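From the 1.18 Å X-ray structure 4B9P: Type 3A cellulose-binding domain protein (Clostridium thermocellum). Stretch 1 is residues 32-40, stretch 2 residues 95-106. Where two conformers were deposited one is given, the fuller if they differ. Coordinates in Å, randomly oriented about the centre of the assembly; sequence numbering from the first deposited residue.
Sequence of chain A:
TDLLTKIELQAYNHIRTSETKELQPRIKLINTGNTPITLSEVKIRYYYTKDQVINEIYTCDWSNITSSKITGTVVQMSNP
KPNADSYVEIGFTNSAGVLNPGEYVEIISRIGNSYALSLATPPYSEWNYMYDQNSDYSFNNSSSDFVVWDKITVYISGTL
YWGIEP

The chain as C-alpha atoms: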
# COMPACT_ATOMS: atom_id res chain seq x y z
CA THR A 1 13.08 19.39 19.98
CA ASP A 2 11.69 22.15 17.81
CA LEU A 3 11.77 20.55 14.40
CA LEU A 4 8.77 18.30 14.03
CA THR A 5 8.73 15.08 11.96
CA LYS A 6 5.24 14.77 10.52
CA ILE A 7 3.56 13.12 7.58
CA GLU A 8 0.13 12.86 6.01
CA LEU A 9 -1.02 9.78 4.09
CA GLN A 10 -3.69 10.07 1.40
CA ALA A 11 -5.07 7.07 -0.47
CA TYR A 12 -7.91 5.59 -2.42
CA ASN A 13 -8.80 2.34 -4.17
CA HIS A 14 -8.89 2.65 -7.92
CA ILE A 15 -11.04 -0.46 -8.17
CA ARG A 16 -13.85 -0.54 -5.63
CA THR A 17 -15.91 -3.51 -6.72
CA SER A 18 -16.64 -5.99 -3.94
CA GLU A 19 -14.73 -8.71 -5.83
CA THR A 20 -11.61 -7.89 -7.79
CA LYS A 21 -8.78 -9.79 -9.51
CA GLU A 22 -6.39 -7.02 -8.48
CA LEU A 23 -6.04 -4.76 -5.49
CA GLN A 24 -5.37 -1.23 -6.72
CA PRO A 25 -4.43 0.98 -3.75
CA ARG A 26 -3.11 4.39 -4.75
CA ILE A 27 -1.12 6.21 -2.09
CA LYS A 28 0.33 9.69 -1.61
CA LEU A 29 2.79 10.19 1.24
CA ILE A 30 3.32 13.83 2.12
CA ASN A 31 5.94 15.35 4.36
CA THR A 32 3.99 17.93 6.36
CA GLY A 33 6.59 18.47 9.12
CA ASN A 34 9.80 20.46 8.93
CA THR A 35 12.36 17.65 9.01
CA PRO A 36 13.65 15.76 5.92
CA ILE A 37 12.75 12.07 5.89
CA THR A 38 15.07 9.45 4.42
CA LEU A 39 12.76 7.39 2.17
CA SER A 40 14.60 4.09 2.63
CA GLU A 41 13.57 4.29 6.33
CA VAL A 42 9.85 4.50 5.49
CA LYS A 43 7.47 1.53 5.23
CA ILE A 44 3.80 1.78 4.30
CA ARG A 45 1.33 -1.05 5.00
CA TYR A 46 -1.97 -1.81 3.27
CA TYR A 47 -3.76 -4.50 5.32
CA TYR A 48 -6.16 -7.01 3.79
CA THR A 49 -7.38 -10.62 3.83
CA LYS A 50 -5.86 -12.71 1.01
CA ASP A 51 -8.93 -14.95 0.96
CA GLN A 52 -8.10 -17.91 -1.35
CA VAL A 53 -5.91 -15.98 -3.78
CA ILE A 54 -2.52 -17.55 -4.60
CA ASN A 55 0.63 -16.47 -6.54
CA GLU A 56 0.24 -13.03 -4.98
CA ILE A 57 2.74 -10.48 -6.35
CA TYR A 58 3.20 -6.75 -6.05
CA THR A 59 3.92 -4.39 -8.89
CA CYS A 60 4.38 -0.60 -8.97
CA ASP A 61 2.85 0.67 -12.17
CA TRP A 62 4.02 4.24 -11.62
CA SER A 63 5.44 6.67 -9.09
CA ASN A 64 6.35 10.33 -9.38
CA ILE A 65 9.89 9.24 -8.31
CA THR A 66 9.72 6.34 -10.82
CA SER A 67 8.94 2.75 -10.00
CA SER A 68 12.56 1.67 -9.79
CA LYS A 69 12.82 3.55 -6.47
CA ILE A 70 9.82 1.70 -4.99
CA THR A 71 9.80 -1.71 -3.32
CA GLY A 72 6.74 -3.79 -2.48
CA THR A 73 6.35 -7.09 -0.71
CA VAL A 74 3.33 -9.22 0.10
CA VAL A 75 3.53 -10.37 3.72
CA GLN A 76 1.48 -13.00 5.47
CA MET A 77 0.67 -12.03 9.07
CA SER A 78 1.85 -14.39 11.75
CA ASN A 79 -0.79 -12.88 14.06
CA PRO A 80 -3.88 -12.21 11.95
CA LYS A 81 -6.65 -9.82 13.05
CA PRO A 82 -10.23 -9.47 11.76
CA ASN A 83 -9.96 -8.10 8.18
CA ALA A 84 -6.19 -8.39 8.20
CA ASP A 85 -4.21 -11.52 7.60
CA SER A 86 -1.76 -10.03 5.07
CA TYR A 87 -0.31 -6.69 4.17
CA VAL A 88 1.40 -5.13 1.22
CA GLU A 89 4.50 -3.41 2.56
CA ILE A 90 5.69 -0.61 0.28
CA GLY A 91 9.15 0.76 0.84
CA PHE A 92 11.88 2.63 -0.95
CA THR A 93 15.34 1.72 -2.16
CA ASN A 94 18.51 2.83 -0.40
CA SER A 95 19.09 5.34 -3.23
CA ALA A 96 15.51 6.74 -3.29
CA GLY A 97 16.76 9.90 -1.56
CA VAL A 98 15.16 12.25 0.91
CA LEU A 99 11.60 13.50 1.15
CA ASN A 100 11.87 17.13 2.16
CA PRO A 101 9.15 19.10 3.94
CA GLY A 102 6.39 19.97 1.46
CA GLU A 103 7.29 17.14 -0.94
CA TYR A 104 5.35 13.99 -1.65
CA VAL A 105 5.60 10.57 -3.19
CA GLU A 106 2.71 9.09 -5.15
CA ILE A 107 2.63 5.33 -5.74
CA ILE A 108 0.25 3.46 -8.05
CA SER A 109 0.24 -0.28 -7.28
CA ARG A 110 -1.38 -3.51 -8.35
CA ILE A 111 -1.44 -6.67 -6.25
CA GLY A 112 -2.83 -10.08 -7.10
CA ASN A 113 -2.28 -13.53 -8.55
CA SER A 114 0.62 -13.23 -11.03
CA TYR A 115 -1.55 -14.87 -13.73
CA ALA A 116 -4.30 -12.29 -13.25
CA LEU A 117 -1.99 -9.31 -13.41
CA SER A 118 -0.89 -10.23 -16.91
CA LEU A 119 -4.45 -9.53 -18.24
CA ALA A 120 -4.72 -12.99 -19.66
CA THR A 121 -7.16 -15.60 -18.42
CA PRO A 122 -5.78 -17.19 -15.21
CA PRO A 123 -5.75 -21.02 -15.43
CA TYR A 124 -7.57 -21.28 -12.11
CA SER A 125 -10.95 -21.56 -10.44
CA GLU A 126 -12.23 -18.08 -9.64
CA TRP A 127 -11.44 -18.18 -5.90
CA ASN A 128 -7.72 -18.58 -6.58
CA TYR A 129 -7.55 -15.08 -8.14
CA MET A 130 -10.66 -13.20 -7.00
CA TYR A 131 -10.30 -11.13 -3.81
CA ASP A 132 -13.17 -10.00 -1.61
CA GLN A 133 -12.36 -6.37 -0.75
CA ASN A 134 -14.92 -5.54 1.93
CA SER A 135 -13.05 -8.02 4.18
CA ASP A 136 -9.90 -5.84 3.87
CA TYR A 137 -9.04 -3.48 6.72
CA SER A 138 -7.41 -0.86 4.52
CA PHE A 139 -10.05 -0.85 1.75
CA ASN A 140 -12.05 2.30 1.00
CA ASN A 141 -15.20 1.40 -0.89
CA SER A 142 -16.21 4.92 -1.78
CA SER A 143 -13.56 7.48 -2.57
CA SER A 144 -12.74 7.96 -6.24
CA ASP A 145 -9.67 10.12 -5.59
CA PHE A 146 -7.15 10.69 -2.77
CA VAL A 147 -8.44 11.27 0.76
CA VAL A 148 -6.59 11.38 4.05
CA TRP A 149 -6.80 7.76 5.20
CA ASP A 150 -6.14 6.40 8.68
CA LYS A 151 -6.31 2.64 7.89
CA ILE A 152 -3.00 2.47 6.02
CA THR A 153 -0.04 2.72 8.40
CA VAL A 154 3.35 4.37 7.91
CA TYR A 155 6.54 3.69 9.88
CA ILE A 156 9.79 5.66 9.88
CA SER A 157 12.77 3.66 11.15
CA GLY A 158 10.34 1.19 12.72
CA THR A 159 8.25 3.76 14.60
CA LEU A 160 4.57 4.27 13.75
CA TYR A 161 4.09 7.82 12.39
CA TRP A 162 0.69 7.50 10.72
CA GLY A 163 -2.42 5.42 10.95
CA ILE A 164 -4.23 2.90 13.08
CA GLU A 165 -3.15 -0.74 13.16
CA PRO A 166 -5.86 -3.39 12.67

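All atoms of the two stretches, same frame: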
# COMPACT_ATOMS: atom_id res chain seq x y z
N THR A 32 4.66 16.71 5.91
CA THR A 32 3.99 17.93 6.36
C THR A 32 4.71 18.57 7.54
O THR A 32 4.30 19.64 7.98
CB THR A 32 2.51 17.68 6.71
OG1 THR A 32 2.48 16.68 7.73
CG2 THR A 32 1.71 17.18 5.53
N GLY A 33 5.79 17.94 8.03
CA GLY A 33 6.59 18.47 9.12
C GLY A 33 7.66 19.42 8.64
O GLY A 33 7.56 19.99 7.57
N ASN A 34 8.71 19.62 9.42
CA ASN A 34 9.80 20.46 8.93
C ASN A 34 11.15 19.75 8.99
O ASN A 34 12.18 20.39 8.90
CB ASN A 34 9.82 21.85 9.55
CG ASN A 34 8.79 22.79 8.92
OD1 ASN A 34 8.78 23.05 7.69
ND2 ASN A 34 7.92 23.32 9.76
N THR A 35 11.12 18.42 9.07
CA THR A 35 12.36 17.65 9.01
C THR A 35 12.38 16.82 7.72
O THR A 35 11.36 16.30 7.32
CB THR A 35 12.48 16.66 10.19
OG1 THR A 35 11.49 15.65 10.06
CG2 THR A 35 12.30 17.40 11.51
N PRO A 36 13.53 16.67 7.08
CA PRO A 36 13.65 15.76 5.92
C PRO A 36 13.50 14.33 6.41
O PRO A 36 13.89 14.01 7.53
CB PRO A 36 15.09 16.00 5.42
CG PRO A 36 15.43 17.37 5.98
CD PRO A 36 14.77 17.41 7.34
N ILE A 37 12.95 13.48 5.56
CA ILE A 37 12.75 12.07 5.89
C ILE A 37 13.50 11.23 4.86
O ILE A 37 13.33 11.40 3.66
CB ILE A 37 11.25 11.72 5.87
CG1 ILE A 37 10.52 12.50 6.97
CG2 ILE A 37 11.04 10.18 6.03
CD1 ILE A 37 9.01 12.51 6.84
N THR A 38 14.36 10.34 5.33
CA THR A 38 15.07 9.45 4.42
C THR A 38 14.09 8.34 3.95
O THR A 38 13.60 7.56 4.77
CB THR A 38 16.29 8.84 5.13
OG1 THR A 38 17.17 9.90 5.51
CG2 THR A 38 17.03 7.82 4.24
N LEU A 39 13.82 8.26 2.64
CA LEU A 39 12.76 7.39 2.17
C LEU A 39 13.04 5.92 2.45
O LEU A 39 12.13 5.17 2.72
CB LEU A 39 12.50 7.62 0.69
CG LEU A 39 11.71 8.89 0.39
CD1 LEU A 39 11.77 9.13 -1.08
CD2 LEU A 39 10.24 8.74 0.85
N SER A 40 14.30 5.49 2.39
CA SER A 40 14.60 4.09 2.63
C SER A 40 14.17 3.64 4.04
O SER A 40 14.00 2.44 4.28
CB SER A 40 16.08 3.79 2.40
OG SER A 40 16.87 4.49 3.36
N SER A 95 18.75 4.17 -2.42
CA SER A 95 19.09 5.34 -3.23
C SER A 95 17.86 6.18 -3.63
O SER A 95 17.95 7.05 -4.49
CB SER A 95 19.89 4.87 -4.43
OG SER A 95 21.24 4.52 -4.05
N ALA A 96 16.71 5.96 -2.99
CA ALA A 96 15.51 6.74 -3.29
C ALA A 96 15.61 8.20 -2.86
O ALA A 96 14.85 9.02 -3.34
CB ALA A 96 14.30 6.11 -2.63
N GLY A 97 16.51 8.53 -1.94
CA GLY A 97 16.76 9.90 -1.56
C GLY A 97 15.92 10.32 -0.36
O GLY A 97 15.44 9.52 0.44
N VAL A 98 15.74 11.63 -0.26
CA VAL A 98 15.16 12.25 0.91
C VAL A 98 13.87 12.94 0.51
O VAL A 98 13.80 13.57 -0.55
CB VAL A 98 16.16 13.25 1.53
CG1 VAL A 98 15.50 14.14 2.55
CG2 VAL A 98 17.31 12.46 2.16
N LEU A 99 12.86 12.81 1.35
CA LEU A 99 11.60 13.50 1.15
C LEU A 99 11.65 14.74 2.02
O LEU A 99 11.55 14.66 3.25
CB LEU A 99 10.46 12.58 1.55
CG LEU A 99 9.10 13.12 1.13
CD1 LEU A 99 8.95 13.16 -0.42
CD2 LEU A 99 8.00 12.29 1.76
N ASN A 100 11.83 15.89 1.40
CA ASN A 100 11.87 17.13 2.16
C ASN A 100 10.51 17.62 2.55
O ASN A 100 9.52 17.26 1.92
CB ASN A 100 12.63 18.20 1.38
CG ASN A 100 14.12 17.95 1.39
OD1 ASN A 100 14.71 17.69 2.45
ND2 ASN A 100 14.73 17.95 0.23
N PRO A 101 10.45 18.51 3.56
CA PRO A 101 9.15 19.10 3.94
C PRO A 101 8.46 19.75 2.73
O PRO A 101 9.07 20.50 1.97
CB PRO A 101 9.55 20.12 5.01
CG PRO A 101 10.75 19.49 5.65
CD PRO A 101 11.51 18.87 4.51
N GLY A 102 7.18 19.43 2.55
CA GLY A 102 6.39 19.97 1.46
C GLY A 102 6.39 19.06 0.23
O GLY A 102 5.64 19.30 -0.72
N GLU A 103 7.23 18.03 0.21
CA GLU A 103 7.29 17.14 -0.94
C GLU A 103 6.44 15.92 -0.69
O GLU A 103 6.08 15.62 0.45
CB GLU A 103 8.73 16.73 -1.25
CG GLU A 103 9.59 17.92 -1.63
CD GLU A 103 10.96 17.51 -2.12
OE1 GLU A 103 11.50 16.47 -1.63
OE2 GLU A 103 11.49 18.25 -2.99
N TYR A 104 6.14 15.20 -1.76
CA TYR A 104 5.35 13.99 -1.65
C TYR A 104 5.81 12.92 -2.59
O TYR A 104 6.46 13.20 -3.62
CB TYR A 104 3.85 14.29 -1.86
CG TYR A 104 3.52 14.55 -3.30
CD1 TYR A 104 3.17 13.52 -4.16
CD2 TYR A 104 3.57 15.84 -3.81
CE1 TYR A 104 2.89 13.75 -5.48
CE2 TYR A 104 3.27 16.09 -5.12
CZ TYR A 104 2.93 15.05 -5.96
OH TYR A 104 2.63 15.32 -7.27
N VAL A 105 5.46 11.68 -2.26
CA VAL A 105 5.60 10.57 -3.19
C VAL A 105 4.23 10.00 -3.46
O VAL A 105 3.43 9.79 -2.52
CB VAL A 105 6.54 9.44 -2.67
CG1 VAL A 105 6.61 8.28 -3.71
CG2 VAL A 105 7.91 10.01 -2.41
N GLU A 106 3.95 9.74 -4.73
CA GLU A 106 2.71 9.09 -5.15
C GLU A 106 3.08 7.73 -5.74
O GLU A 106 4.01 7.64 -6.54
CB GLU A 106 2.00 9.96 -6.18
CG GLU A 106 0.65 9.40 -6.61
CD GLU A 106 -0.08 10.29 -7.61
OE1 GLU A 106 0.36 11.46 -7.81
OE2 GLU A 106 -1.09 9.84 -8.19
O HOH W 1 16.30 6.85 0.79

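Leu39, Pro101 and Leu99 cover the most surface here: Leu99 is part of a short antiparallel pairing, and Leu39 and Pro101 lie beyond its two ends. Leu99 sits in the pairing itself. Its N donates to Ile37 O at 2.7 Å, and Ile37 N donates to Leu99 O at 2.9 Å, both nearly straight, so the two residues form a hydrogen-bonded pair. Their side chains share the buried face of this small sheet, while Thr38 and Val98, the adjacent non-hydrogen-bonded pair, lie on the exposed one.

Leu39 follows the strand, where the chain turns into a 3-10 segment, yet its N still reaches Gly97 O at 3.0 Å, extending the ladder by one bond. A water carries it further, donating to Gly97 O at 2.8 Å and accepting from Ser40 N at 2.9 Å. The Leu39 side chain points toward the other stretch and packs against three side chains of the other stretch: its CB lies 4.1 Å from Ala96 CB, its CD2 3.9 Å from Leu99 CB, and its CD1 4.2 Å from Val105 CG2.

Pro101 closes the other end without cross-stretch hydrogen bonds. Its ring packs on backbone, with CB 3.2 Å from Gly33 O and CG 3.4 Å from Asn34 C. A type II turn from Asn100 to Glu103 holds it, fastened by Glu103 N to Asn100 O at 3.0 Å.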